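Local coordinates for R.Ecl18kI (Enterobacter cloacae, PDB 2GB7), which cleaves double-stranded DNA at the sequence 5'-CCNGG-3', cutting before the first C, as a type II restriction endonuclease, at residues Ile22-Leu27 against Arg117-Lys122; Lys122-Ile127 against Ile179-Thr184; Glu203-Thr208 against Val227-Val232. The protein carries 1 engineered substitution. All coordinates share one frame; numbering follows the deposited sequence.

How the contacts relate
Helix 102-134 carries one side of both contact 1 and contact 2, which share Lys122 and touch through packing of Pro24 and Leu27 on Glu123 and of Phe25 on Ser126. Contact 1 is only partly buried and mixes an arginine bond, proline packing and DNA minor-groove contacts. Contact 2 is buried near the centre of the chain: an aromatic ring packs on Ala181 and Thr183, and threonines of the following loop bind phosphates. Contact 3, also buried, lies within the sheet and relies on regular backbone bonding between parallel strands. Strands 177-181 and 204-207 are neighbours, so Ser180 and Lys182 of contact 2 bond to Ala207 and Thr208 of contact 3.

Contact 1. Residues Ile22-Leu27 against Arg117-Lys122; sequences ITPFAL and RSRAGK. With nucleotides of chain B; nucleotides of chain A.
Arg119 carries the polar part of this contact: its NH1 donates to the carbonyl oxygen of Ile22 over 2.9 Å, an almost straight bond (172° at the hydrogen) that lies in the guanidinium plane. A water accepts weakly from NH2 and donates to the same oxygen, so Ile22 O is gripped from two directions. NH2 also forms a salt bridge with Glu123, one turn further along helix 102-134, which should help fix the rotation of the guanidinium.

Pro24 and Leu27 pack beside that bond. Pro24 lays CG over the centre of one guanidinium face, 4.2 Å above the plane, while Leu27 brings CD2 to the edge of the group, 3.6 Å from NH2. Pro24 CB also meets Lys122 CG at 3.5 Å, a tight carbon pair, and the two side chains cross at about a right angle. Lys122 has CG anti to its backbone N (chi1 -176°), which puts this methylene against the proline.

A capping bond organises the start of helix 24-34. Thr23 is the N-cap, its OG1 accepting from Ala26 N at 3.0 Å, and Pro24 suits the first turn because that turn needs no N-H from it.

DNA occupies another side of helix 102-134. Ser118 OG donates to the sugar oxygen O4' of DC9 of chain A at 2.7 Å, Arg117 has O4' of DG6 of chain B over one guanidinium face, and Gly121, lacking a side chain, lets its CA come within 3.6 Å of OP1 of DC4 of chain B. This short segment thus hydrogen-bonds DNA through Ser118 and contacts it through Arg117, while Arg119 bonds to the loop before helix 24-34 and packs on Pro24 and Leu27, and Lys122 packs on Pro24.

Contact 2. Residues Lys122-Ile127 against Ile179-Thr184; sequences KEFESI and ISAKTT. With nucleotides of chain B.
Phe124 lays its CB and ring atom CD2 against the methyl CG2 of Thr183, CD2 coming to 3.6 Å as the two side chains slide past each other in opposite directions. CD2 and its neighbour CE2 both lie 3.9 Å from Ala181 CB. The phenyl group reaches Ala181 and Thr183 because its CG stands anti to the backbone N (chi1 -174°). A small alanine suits the meeting point, since the ring can close directly on the strand, and Leu209 of a nearby loop also packs on Phe124.

Helix 102-134 here packs on strand 177-181 of the mixed sheet at the heart of the PDDEXK nuclease fold, and the chain leaves that strand straight into phosphate-binding residues. Thr183 faces both ways: its methyl serves the phenyl ring, while its backbone N donates to OP1 of DC4 of chain B at 2.8 Å. Its OG1, at chi1 53°, donates to OP1 of DT5 of chain B at 2.8 Å, and Thr184 OG1 gives that same oxygen a second bond of equal length. Lys182 turns away from the helix, its NZ paired with Glu191 and 3.3 Å from OP2 of DC3 of chain B.

Within the helix, Lys122 O accepts from Ser126 N and Ser126 OG, which reach it from opposite faces of its plane, and Lys122 NZ donates to Ser126 OG in turn.

Contact 3. Residues Glu203-Thr208 against Val227-Val232; sequences EMYLAT and VVVTTV
Parallel strands 204-207 and 226-230, joined through helix 215-223 in a beta-alpha-beta unit, meet here with Tyr205, Leu206 and Ala207 beside Val227, Val228 and Val229. Four backbone bonds hold them: Val227 N to Met204 O, Leu206 N to Val227 O, Val229 N to Leu206 O, and Thr208 N to Val229 O, the last 2.9 Å long. CA-H...O contacts fill in between, such as Val228 CA to Leu206 O at 3.4 Å.

Where the pairing ends, a side chain continues it. Thr230 OG1, anti to its own backbone N (chi1 -165°), donates to Thr208 O at 2.8 Å from above the carbonyl plane. Threonine suits this position: its hydroxyl supplies a donor for the carbonyl of Thr208, beyond the last bridge pair, and it also bonds to Asn234. Thr208 OG1, in turn, bonds to Lys182 O and Asp210 N.

On the face with Tyr205, Ala207 and Val229, the valine methyl CG2 meets the tyrosine ring in its plane, 3.7 Å from CD1. Beside the Leu206 and Val228 face, Thr208 CG2 touches Val228 CG1 at 3.6 Å.

Helix 248-259 covers Tyr205, Ala207 and Val229 through Met251 and Phe248, helix 191-199 packs Val192 on Leu206 and Met204, and strand 177-181 bonds along the other edge of 204-207.

Contact 1. Residues Ile22-Leu27 against Arg117-Lys122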
loop_
_atom_site.group_PDB
_atom_site.type_symbol
_atom_site.label_atom_id
_atom_site.label_comp_id
_atom_site.label_asym_id
_atom_site.label_seq_id
_atom_site.Cartn_x
_atom_site.Cartn_y
_atom_site.Cartn_z
ATOM N N ILE F 22 -15.052 9.572 -16.237
ATOM C CA ILE F 22 -14.444 10.872 -16.003
ATOM C C ILE F 22 -13.393 10.781 -14.888
ATOM O O ILE F 22 -13.389 9.836 -14.076
ATOM C CB ILE F 22 -15.507 11.964 -15.729
ATOM C CG1 ILE F 22 -16.266 11.691 -14.419
ATOM C CG2 ILE F 22 -16.475 12.078 -16.930
ATOM C CD1 ILE F 22 -17.276 12.810 -14.040
ATOM N N THR F 23 -12.482 11.752 -14.869
ATOM C CA THR F 23 -11.366 11.737 -13.927
ATOM C C THR F 23 -11.903 11.897 -12.501
ATOM O O THR F 23 -13.020 12.413 -12.329
ATOM C CB THR F 23 -10.367 12.852 -14.251
ATOM O OG1 THR F 23 -10.961 14.121 -13.946
ATOM C CG2 THR F 23 -9.982 12.805 -15.735
ATOM N N PRO F 24 -11.133 11.436 -11.491
ATOM C CA PRO F 24 -11.488 11.639 -10.091
ATOM C C PRO F 24 -11.805 13.092 -9.803
ATOM O O PRO F 24 -12.835 13.387 -9.198
ATOM C CB PRO F 24 -10.211 11.227 -9.349
ATOM C CG PRO F 24 -9.636 10.152 -10.213
ATOM C CD PRO F 24 -9.879 10.653 -11.618
ATOM N N PHE F 25 -10.949 14.021 -10.230
ATOM C CA PHE F 25 -11.264 15.432 -9.967
ATOM C C PHE F 25 -12.533 15.900 -10.671
ATOM O O PHE F 25 -13.337 16.637 -10.088
ATOM C CB PHE F 25 -10.120 16.364 -10.338
ATOM C CG PHE F 25 -10.382 17.772 -9.945
ATOM C CD1 PHE F 25 -10.085 18.207 -8.656
ATOM C CD2 PHE F 25 -10.986 18.661 -10.828
ATOM C CE1 PHE F 25 -10.359 19.498 -8.261
ATOM C CE2 PHE F 25 -11.259 19.948 -10.442
ATOM C CZ PHE F 25 -10.952 20.371 -9.165
ATOM N N ALA F 26 -12.701 15.502 -11.927
ATOM C CA ALA F 26 -13.927 15.850 -12.653
ATOM C C ALA F 26 -15.178 15.350 -11.920
ATOM O O ALA F 26 -16.209 16.046 -11.892
ATOM C CB ALA F 26 -13.886 15.277 -14.071
ATOM N N LEU F 27 -15.111 14.135 -11.360
ATOM C CA LEU F 27 -16.286 13.576 -10.661
ATOM C C LEU F 27 -16.547 14.361 -9.395
ATOM O O LEU F 27 -17.683 14.705 -9.082
ATOM C CB LEU F 27 -16.102 12.082 -10.333
ATOM C CG LEU F 27 -17.165 11.418 -9.439
ATOM C CD1 LEU F 27 -18.539 11.518 -10.076
ATOM C CD2 LEU F 27 -16.843 9.933 -9.125
ATOM N N ARG F 117 -8.592 2.156 -5.768
ATOM C CA ARG F 117 -7.591 2.620 -4.784
ATOM C C ARG F 117 -7.024 3.949 -5.202
ATOM O O ARG F 117 -6.980 4.908 -4.394
ATOM C CB ARG F 117 -6.500 1.557 -4.632
ATOM C CG ARG F 117 -6.996 0.340 -3.857
ATOM C CD ARG F 117 -6.089 -0.859 -4.065
ATOM N NE ARG F 117 -6.830 -2.111 -3.903
ATOM C CZ ARG F 117 -6.489 -3.172 -3.164
ATOM N NH1 ARG F 117 -5.356 -3.199 -2.448
ATOM N NH2 ARG F 117 -7.307 -4.229 -3.168
ATOM N N SER F 118 -6.597 4.040 -6.461
ATOM C CA SER F 118 -6.030 5.278 -6.981
ATOM C C SER F 118 -7.022 6.442 -6.974
ATOM O O SER F 118 -6.713 7.553 -6.477
ATOM C CB SER F 118 -5.483 5.083 -8.388
ATOM O OG SER F 118 -4.833 6.299 -8.718
ATOM N N ARG F 119 -8.218 6.149 -7.467
ATOM C CA ARG F 119 -9.342 7.097 -7.464
ATOM C C ARG F 119 -9.777 7.500 -6.075
ATOM O O ARG F 119 -10.048 8.678 -5.867
ATOM C CB ARG F 119 -10.546 6.546 -8.239
ATOM C CG ARG F 119 -10.245 6.397 -9.741
ATOM C CD ARG F 119 -11.457 5.886 -10.513
ATOM N NE ARG F 119 -12.551 6.797 -10.289
ATOM C CZ ARG F 119 -12.972 7.694 -11.168
ATOM N NH1 ARG F 119 -12.456 7.729 -12.391
ATOM N NH2 ARG F 119 -13.932 8.550 -10.821
ATOM N N ALA F 120 -9.822 6.570 -5.120
ATOM C CA ALA F 120 -10.267 6.924 -3.760
ATOM C C ALA F 120 -9.350 7.975 -3.187
ATOM O O ALA F 120 -9.802 8.944 -2.583
ATOM C CB ALA F 120 -10.317 5.712 -2.836
ATOM N N GLY F 121 -8.052 7.797 -3.386
ATOM C CA GLY F 121 -7.095 8.808 -2.840
ATOM C C GLY F 121 -7.223 10.143 -3.555
ATOM O O GLY F 121 -7.253 11.222 -2.912
ATOM N N LYS F 122 -7.251 10.086 -4.888
ATOM C CA LYS F 122 -7.330 11.298 -5.690
ATOM C C LYS F 122 -8.638 12.084 -5.394
ATOM O O LYS F 122 -8.630 13.329 -5.297
ATOM C CB LYS F 122 -7.146 10.996 -7.194
ATOM C CG LYS F 122 -7.139 12.297 -8.074
ATOM C CD LYS F 122 -5.917 13.201 -7.829
ATOM C CE LYS F 122 -6.078 14.596 -8.459
ATOM N NZ LYS F 122 -6.696 15.649 -7.545
ATOM P P DC B 4 -4.655 7.145 -0.171
ATOM O OP1 DC B 4 -5.777 7.954 0.363
ATOM O OP2 DC B 4 -3.356 7.106 0.556
ATOM O "O5'" DC B 4 -5.144 5.641 -0.361
ATOM C "C5'" DC B 4 -6.288 5.345 -1.148
ATOM C "C4'" DC B 4 -6.489 3.850 -1.222
ATOM O "O4'" DC B 4 -5.381 3.261 -1.945
ATOM C "C3'" DC B 4 -6.548 3.143 0.133
ATOM O "O3'" DC B 4 -7.520 2.094 0.098
ATOM C "C2'" DC B 4 -5.158 2.548 0.278
ATOM C "C1'" DC B 4 -4.779 2.241 -1.163
ATOM N N1 DC B 4 -3.331 2.275 -1.411
ATOM C C2 DC B 4 -2.732 1.226 -2.134
ATOM O O2 DC B 4 -3.448 0.341 -2.627
ATOM N N3 DC B 4 -1.389 1.212 -2.280
ATOM C C4 DC B 4 -0.647 2.192 -1.749
ATOM N N4 DC B 4 0.684 2.101 -1.868
ATOM C C5 DC B 4 -1.233 3.295 -1.061
ATOM C C6 DC B 4 -2.566 3.295 -0.917
ATOM P P DC A 9 -7.758 4.586 -13.668
ATOM O OP1 DC A 9 -9.156 4.769 -13.211
ATOM O OP2 DC A 9 -7.474 4.405 -15.114
ATOM O "O5'" DC A 9 -6.911 5.816 -13.117
ATOM C "C5'" DC A 9 -7.113 6.273 -11.783
ATOM C "C4'" DC A 9 -6.223 7.454 -11.481
ATOM O "O4'" DC A 9 -4.851 7.009 -11.373
ATOM C "C3'" DC A 9 -6.231 8.566 -12.531
ATOM O "O3'" DC A 9 -6.062 9.831 -11.891
ATOM C "C2'" DC A 9 -4.962 8.295 -13.322
ATOM C "C1'" DC A 9 -4.034 7.777 -12.236
ATOM N N1 DC A 9 -2.937 6.915 -12.700
ATOM C C2 DC A 9 -1.731 6.924 -11.990
ATOM O O2 DC A 9 -1.629 7.655 -10.991
ATOM N N3 DC A 9 -0.713 6.138 -12.408
ATOM C C4 DC A 9 -0.868 5.363 -13.485
ATOM N N4 DC A 9 0.160 4.603 -13.863
ATOM C C5 DC A 9 -2.085 5.334 -14.224
ATOM C C6 DC A 9 -3.084 6.118 -13.802
ATOM P P DG B 6 -11.637 -1.561 -3.178
ATOM O OP1 DG B 6 -10.579 -1.079 -4.100
ATOM O OP2 DG B 6 -12.725 -2.429 -3.703
ATOM O "O5'" DG B 6 -10.967 -2.359 -1.976
ATOM C "C5'" DG B 6 -9.738 -1.931 -1.389
ATOM C "C4'" DG B 6 -9.339 -2.900 -0.302
ATOM O "O4'" DG B 6 -7.960 -2.722 0.088
ATOM C "C3'" DG B 6 -10.151 -2.798 0.987
ATOM O "O3'" DG B 6 -10.329 -4.114 1.504
ATOM C "C2'" DG B 6 -9.231 -2.017 1.908
ATOM C "C1'" DG B 6 -7.903 -2.600 1.494
ATOM N N9 DG B 6 -6.702 -1.851 1.827
ATOM C C8 DG B 6 -6.582 -0.658 2.501
ATOM N N7 DG B 6 -5.338 -0.285 2.655
ATOM C C5 DG B 6 -4.602 -1.293 2.042
ATOM C C6 DG B 6 -3.199 -1.458 1.897
ATOM O O6 DG B 6 -2.291 -0.731 2.309
ATOM N N1 DG B 6 -2.890 -2.622 1.193
ATOM C C2 DG B 6 -3.812 -3.515 0.699
ATOM N N2 DG B 6 -3.331 -4.574 0.031
ATOM N N3 DG B 6 -5.115 -3.380 0.847
ATOM C C4 DG B 6 -5.435 -2.254 1.519
HETATM O O HOH W 1 -15.800 8.746 -12.784
#

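Contact 2. Residues Lys122-Ile127 against Ile179-Thr184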
loop_
_atom_site.group_PDB
_atom_site.type_symbol
_atom_site.label_atom_id
_atom_site.label_comp_id
_atom_site.label_asym_id
_atom_site.label_seq_id
_atom_site.Cartn_x
_atom_site.Cartn_y
_atom_site.Cartn_z
ATOM N N LYS F 122 -7.251 10.086 -4.888
ATOM C CA LYS F 122 -7.330 11.298 -5.690
ATOM C C LYS F 122 -8.638 12.084 -5.394
ATOM O O LYS F 122 -8.630 13.329 -5.297
ATOM C CB LYS F 122 -7.146 10.996 -7.194
ATOM C CG LYS F 122 -7.139 12.297 -8.074
ATOM C CD LYS F 122 -5.917 13.201 -7.829
ATOM C CE LYS F 122 -6.078 14.596 -8.459
ATOM N NZ LYS F 122 -6.696 15.649 -7.545
ATOM N N GLU F 123 -9.722 11.354 -5.222
ATOM C CA GLU F 123 -11.009 11.982 -4.927
ATOM C C GLU F 123 -10.981 12.606 -3.537
ATOM O O GLU F 123 -11.433 13.729 -3.381
ATOM C CB GLU F 123 -12.144 10.967 -5.056
ATOM C CG GLU F 123 -12.385 10.620 -6.513
ATOM C CD GLU F 123 -13.558 9.674 -6.710
ATOM O OE1 GLU F 123 -14.455 9.618 -5.844
ATOM O OE2 GLU F 123 -13.546 8.972 -7.744
ATOM N N PHE F 124 -10.438 11.911 -2.528
ATOM C CA PHE F 124 -10.375 12.485 -1.150
ATOM C C PHE F 124 -9.554 13.754 -1.191
ATOM O O PHE F 124 -9.937 14.784 -0.654
ATOM C CB PHE F 124 -9.758 11.445 -0.212
ATOM C CG PHE F 124 -9.748 11.823 1.241
ATOM C CD1 PHE F 124 -10.805 12.513 1.840
ATOM C CD2 PHE F 124 -8.657 11.431 2.018
ATOM C CE1 PHE F 124 -10.742 12.828 3.198
ATOM C CE2 PHE F 124 -8.615 11.677 3.351
ATOM C CZ PHE F 124 -9.655 12.412 3.954
ATOM N N GLU F 125 -8.398 13.677 -1.844
ATOM C CA GLU F 125 -7.571 14.858 -2.034
ATOM C C GLU F 125 -8.309 16.020 -2.725
ATOM O O GLU F 125 -8.210 17.196 -2.258
ATOM C CB GLU F 125 -6.322 14.447 -2.824
ATOM C CG GLU F 125 -5.403 13.456 -2.088
ATOM C CD GLU F 125 -4.604 12.538 -3.030
ATOM O OE1 GLU F 125 -4.345 12.911 -4.199
ATOM O OE2 GLU F 125 -4.247 11.422 -2.588
ATOM N N SER F 126 -9.084 15.701 -3.773
ATOM C CA SER F 126 -9.841 16.702 -4.527
ATOM C C SER F 126 -10.926 17.307 -3.649
ATOM O O SER F 126 -11.196 18.505 -3.695
ATOM C CB SER F 126 -10.463 16.065 -5.756
ATOM O OG SER F 126 -9.447 15.638 -6.636
ATOM N N ILE F 127 -11.578 16.450 -2.869
ATOM C CA ILE F 127 -12.607 16.933 -1.936
ATOM C C ILE F 127 -11.992 17.933 -0.936
ATOM O O ILE F 127 -12.567 18.999 -0.628
ATOM C CB ILE F 127 -13.247 15.751 -1.194
ATOM C CG1 ILE F 127 -14.125 14.942 -2.180
ATOM C CG2 ILE F 127 -14.065 16.285 0.022
ATOM C CD1 ILE F 127 -14.559 13.605 -1.603
ATOM N N ILE F 179 -0.817 19.966 4.404
ATOM C CA ILE F 179 -1.818 18.913 4.579
ATOM C C ILE F 179 -1.548 17.730 3.666
ATOM O O ILE F 179 -1.392 17.908 2.448
ATOM C CB ILE F 179 -3.240 19.445 4.302
ATOM C CG1 ILE F 179 -3.533 20.674 5.176
ATOM C CG2 ILE F 179 -4.286 18.320 4.504
ATOM C CD1 ILE F 179 -4.758 21.490 4.704
ATOM N N SER F 180 -1.493 16.547 4.271
ATOM C CA SER F 180 -1.441 15.247 3.547
ATOM C C SER F 180 -2.759 14.514 3.798
ATOM O O SER F 180 -3.497 14.870 4.734
ATOM C CB SER F 180 -0.292 14.381 4.090
ATOM O OG SER F 180 -0.255 13.117 3.401
ATOM N N ALA F 181 -3.091 13.558 2.928
ATOM C CA ALA F 181 -4.359 12.862 3.112
ATOM C C ALA F 181 -4.166 11.385 2.755
ATOM O O ALA F 181 -3.491 11.094 1.791
ATOM C CB ALA F 181 -5.372 13.462 2.214
ATOM N N LYS F 182 -4.753 10.504 3.564
ATOM C CA LYS F 182 -4.774 9.073 3.335
ATOM C C LYS F 182 -6.137 8.611 3.777
ATOM O O LYS F 182 -6.483 8.811 4.928
ATOM C CB LYS F 182 -3.693 8.380 4.189
ATOM C CG LYS F 182 -2.284 8.678 3.685
ATOM C CD LYS F 182 -1.252 7.880 4.463
ATOM C CE LYS F 182 0.172 8.241 3.973
ATOM N NZ LYS F 182 0.345 8.059 2.493
ATOM N N THR F 183 -6.911 7.997 2.883
ATOM C CA THR F 183 -8.267 7.598 3.242
ATOM C C THR F 183 -8.257 6.608 4.404
ATOM O O THR F 183 -9.067 6.725 5.327
ATOM C CB THR F 183 -9.003 6.998 2.033
ATOM O OG1 THR F 183 -8.213 5.939 1.475
ATOM C CG2 THR F 183 -9.277 8.079 0.993
ATOM N N THR F 184 -7.355 5.617 4.324
ATOM C CA THR F 184 -7.071 4.685 5.429
ATOM C C THR F 184 -5.576 4.728 5.646
ATOM O O THR F 184 -4.833 5.128 4.734
ATOM C CB THR F 184 -7.476 3.231 5.111
ATOM O OG1 THR F 184 -6.959 2.847 3.831
ATOM C CG2 THR F 184 -9.010 3.078 5.113
ATOM P P DC B 4 -4.655 7.145 -0.171
ATOM O OP1 DC B 4 -5.777 7.954 0.363
ATOM O OP2 DC B 4 -3.356 7.106 0.556
ATOM O "O5'" DC B 4 -5.144 5.641 -0.361
ATOM C "C5'" DC B 4 -6.288 5.345 -1.148
ATOM C "C4'" DC B 4 -6.489 3.850 -1.222
ATOM O "O4'" DC B 4 -5.381 3.261 -1.945
ATOM C "C3'" DC B 4 -6.548 3.143 0.133
ATOM O "O3'" DC B 4 -7.520 2.094 0.098
ATOM C "C2'" DC B 4 -5.158 2.548 0.278
ATOM C "C1'" DC B 4 -4.779 2.241 -1.163
ATOM N N1 DC B 4 -3.331 2.275 -1.411
ATOM C C2 DC B 4 -2.732 1.226 -2.134
ATOM O O2 DC B 4 -3.448 0.341 -2.627
ATOM N N3 DC B 4 -1.389 1.212 -2.280
ATOM C C4 DC B 4 -0.647 2.192 -1.749
ATOM N N4 DC B 4 0.684 2.101 -1.868
ATOM C C5 DC B 4 -1.233 3.295 -1.061
ATOM C C6 DC B 4 -2.566 3.295 -0.917
ATOM P P DT B 5 -8.990 2.360 0.675
ATOM O OP1 DT B 5 -8.869 3.284 1.828
ATOM O OP2 DT B 5 -9.638 1.038 0.861
ATOM O "O5'" DT B 5 -9.737 3.136 -0.500
ATOM C "C5'" DT B 5 -10.091 2.481 -1.723
ATOM C "C4'" DT B 5 -11.363 1.688 -1.533
ATOM O "O4'" DT B 5 -12.414 2.528 -0.991
ATOM C "C3'" DT B 5 -11.946 1.029 -2.787
ATOM O "O3'" DT B 5 -12.341 -0.307 -2.458
ATOM C "C2'" DT B 5 -13.194 1.857 -3.067
ATOM C "C1'" DT B 5 -13.621 2.204 -1.654
ATOM N N1 DT B 5 -14.562 3.328 -1.478
ATOM C C2 DT B 5 -15.610 3.137 -0.604
ATOM O O2 DT B 5 -15.800 2.086 -0.013
ATOM N N3 DT B 5 -16.434 4.222 -0.454
ATOM C C4 DT B 5 -16.322 5.447 -1.083
ATOM O O4 DT B 5 -17.133 6.336 -0.837
ATOM C C5 DT B 5 -15.210 5.570 -2.002
ATOM C C7 DT B 5 -15.019 6.853 -2.744
ATOM C C6 DT B 5 -14.396 4.517 -2.149
ATOM P P DC B 3 0.535 9.488 -1.495
ATOM O OP1 DC B 3 -0.057 10.735 -0.945
ATOM O OP2 DC B 3 1.400 8.631 -0.633
ATOM O "O5'" DC B 3 -0.664 8.629 -2.085
ATOM C "C5'" DC B 3 -1.548 9.236 -3.020
ATOM C "C4'" DC B 3 -2.666 8.286 -3.366
ATOM O "O4'" DC B 3 -2.209 7.388 -4.407
ATOM C "C3'" DC B 3 -3.030 7.415 -2.170
ATOM O "O3'" DC B 3 -4.338 7.613 -1.669
ATOM C "C2'" DC B 3 -2.842 5.985 -2.632
ATOM C "C1'" DC B 3 -2.628 6.057 -4.132
ATOM N N1 DC B 3 -1.527 5.150 -4.489
ATOM C C2 DC B 3 -1.779 4.063 -5.328
ATOM O O2 DC B 3 -2.919 3.910 -5.786
ATOM N N3 DC B 3 -0.774 3.201 -5.614
ATOM C C4 DC B 3 0.438 3.394 -5.091
ATOM N N4 DC B 3 1.404 2.518 -5.392
ATOM C C5 DC B 3 0.722 4.497 -4.237
ATOM C C6 DC B 3 -0.276 5.348 -3.973
#

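Contact 3. Residues Glu203-Thr208 against Val227-Val232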
loop_
_atom_site.group_PDB
_atom_site.type_symbol
_atom_site.label_atom_id
_atom_site.label_comp_id
_atom_site.label_asym_id
_atom_site.label_seq_id
_atom_site.Cartn_x
_atom_site.Cartn_y
_atom_site.Cartn_z
ATOM N N GLU F 203 5.497 20.749 11.033
ATOM C CA GLU F 203 4.355 19.952 11.429
ATOM C C GLU F 203 3.555 19.670 10.179
ATOM O O GLU F 203 3.550 20.460 9.231
ATOM C CB GLU F 203 3.487 20.695 12.435
ATOM C CG GLU F 203 2.976 22.024 11.925
ATOM C CD GLU F 203 2.452 22.906 13.045
ATOM O OE1 GLU F 203 1.506 22.443 13.752
ATOM O OE2 GLU F 203 2.970 24.057 13.201
ATOM N N MET F 204 2.890 18.530 10.150
ATOM C CA MET F 204 2.027 18.196 9.016
ATOM C C MET F 204 0.698 17.694 9.543
ATOM O O MET F 204 0.628 16.915 10.509
ATOM C CB MET F 204 2.663 17.143 8.079
ATOM C CG MET F 204 2.141 17.165 6.595
ATOM S SD MET F 204 2.781 15.846 5.596
ATOM C CE MET F 204 4.503 15.818 6.075
ATOM N N TYR F 205 -0.348 18.113 8.870
ATOM C CA TYR F 205 -1.682 17.605 9.211
ATOM C C TYR F 205 -1.930 16.444 8.279
ATOM O O TYR F 205 -1.724 16.571 7.072
ATOM C CB TYR F 205 -2.720 18.682 8.959
ATOM C CG TYR F 205 -2.565 19.817 9.968
ATOM C CD1 TYR F 205 -3.408 19.895 11.060
ATOM C CD2 TYR F 205 -1.532 20.741 9.831
ATOM C CE1 TYR F 205 -3.266 20.911 12.005
ATOM C CE2 TYR F 205 -1.341 21.715 10.772
ATOM C CZ TYR F 205 -2.228 21.805 11.851
ATOM O OH TYR F 205 -2.081 22.818 12.775
ATOM N N LEU F 206 -2.399 15.334 8.845
ATOM C CA LEU F 206 -2.665 14.091 8.097
ATOM C C LEU F 206 -4.143 13.814 8.161
ATOM O O LEU F 206 -4.660 13.330 9.183
ATOM C CB LEU F 206 -1.875 12.932 8.692
ATOM C CG LEU F 206 -2.191 11.548 8.100
ATOM C CD1 LEU F 206 -1.915 11.615 6.612
ATOM C CD2 LEU F 206 -1.368 10.410 8.783
ATOM N N ALA F 207 -4.824 14.179 7.088
ATOM C CA ALA F 207 -6.278 14.001 7.021
ATOM C C ALA F 207 -6.602 12.549 6.736
ATOM O O ALA F 207 -6.030 11.978 5.810
ATOM C CB ALA F 207 -6.832 14.838 5.906
ATOM N N THR F 208 -7.581 11.975 7.446
ATOM C CA THR F 208 -7.944 10.557 7.179
ATOM C C THR F 208 -9.386 10.281 7.494
ATOM O O THR F 208 -10.005 11.037 8.222
ATOM C CB THR F 208 -7.039 9.564 8.004
ATOM O OG1 THR F 208 -7.243 8.213 7.552
ATOM C CG2 THR F 208 -7.360 9.628 9.489
ATOM N N VAL F 227 -0.068 15.432 12.940
ATOM C CA VAL F 227 -1.331 15.399 13.683
ATOM C C VAL F 227 -2.400 14.825 12.802
ATOM O O VAL F 227 -2.586 15.302 11.688
ATOM C CB VAL F 227 -1.772 16.809 14.114
ATOM C CG1 VAL F 227 -2.996 16.699 14.973
ATOM C CG2 VAL F 227 -0.666 17.461 14.905
ATOM N N VAL F 228 -3.085 13.787 13.296
ATOM C CA VAL F 228 -4.178 13.160 12.551
ATOM C C VAL F 228 -5.423 14.022 12.707
ATOM O O VAL F 228 -5.730 14.535 13.815
ATOM C CB VAL F 228 -4.474 11.750 13.045
ATOM C CG1 VAL F 228 -5.592 11.090 12.207
ATOM C CG2 VAL F 228 -3.173 10.914 12.993
ATOM N N VAL F 229 -6.081 14.205 11.572
ATOM C CA VAL F 229 -7.277 15.045 11.429
ATOM C C VAL F 229 -8.338 14.123 10.849
ATOM O O VAL F 229 -8.113 13.480 9.824
ATOM C CB VAL F 229 -7.027 16.218 10.481
ATOM C CG1 VAL F 229 -8.288 17.029 10.266
ATOM C CG2 VAL F 229 -5.930 17.144 11.035
ATOM N N THR F 230 -9.495 14.028 11.487
ATOM C CA THR F 230 -10.561 13.179 10.912
ATOM C C THR F 230 -11.905 13.848 11.150
ATOM O O THR F 230 -11.961 14.983 11.593
ATOM C CB THR F 230 -10.510 11.729 11.483
ATOM O OG1 THR F 230 -11.293 10.838 10.684
ATOM C CG2 THR F 230 -10.952 11.657 12.961
ATOM N N THR F 231 -12.977 13.171 10.789
ATOM C CA THR F 231 -14.283 13.767 10.944
ATOM C C THR F 231 -14.659 13.876 12.401
ATOM O O THR F 231 -14.057 13.247 13.281
ATOM C CB THR F 231 -15.368 12.945 10.237
ATOM O OG1 THR F 231 -15.371 11.610 10.770
ATOM C CG2 THR F 231 -15.122 12.924 8.742
ATOM N N VAL F 232 -15.684 14.709 12.658
ATOM C CA VAL F 232 -16.187 14.837 14.013
ATOM C C VAL F 232 -16.690 13.469 14.458
ATOM O O VAL F 232 -16.377 13.018 15.560
ATOM C CB VAL F 232 -17.338 15.888 14.145
ATOM C CG1 VAL F 232 -17.953 15.847 15.563
ATOM C CG2 VAL F 232 -16.833 17.281 13.842
#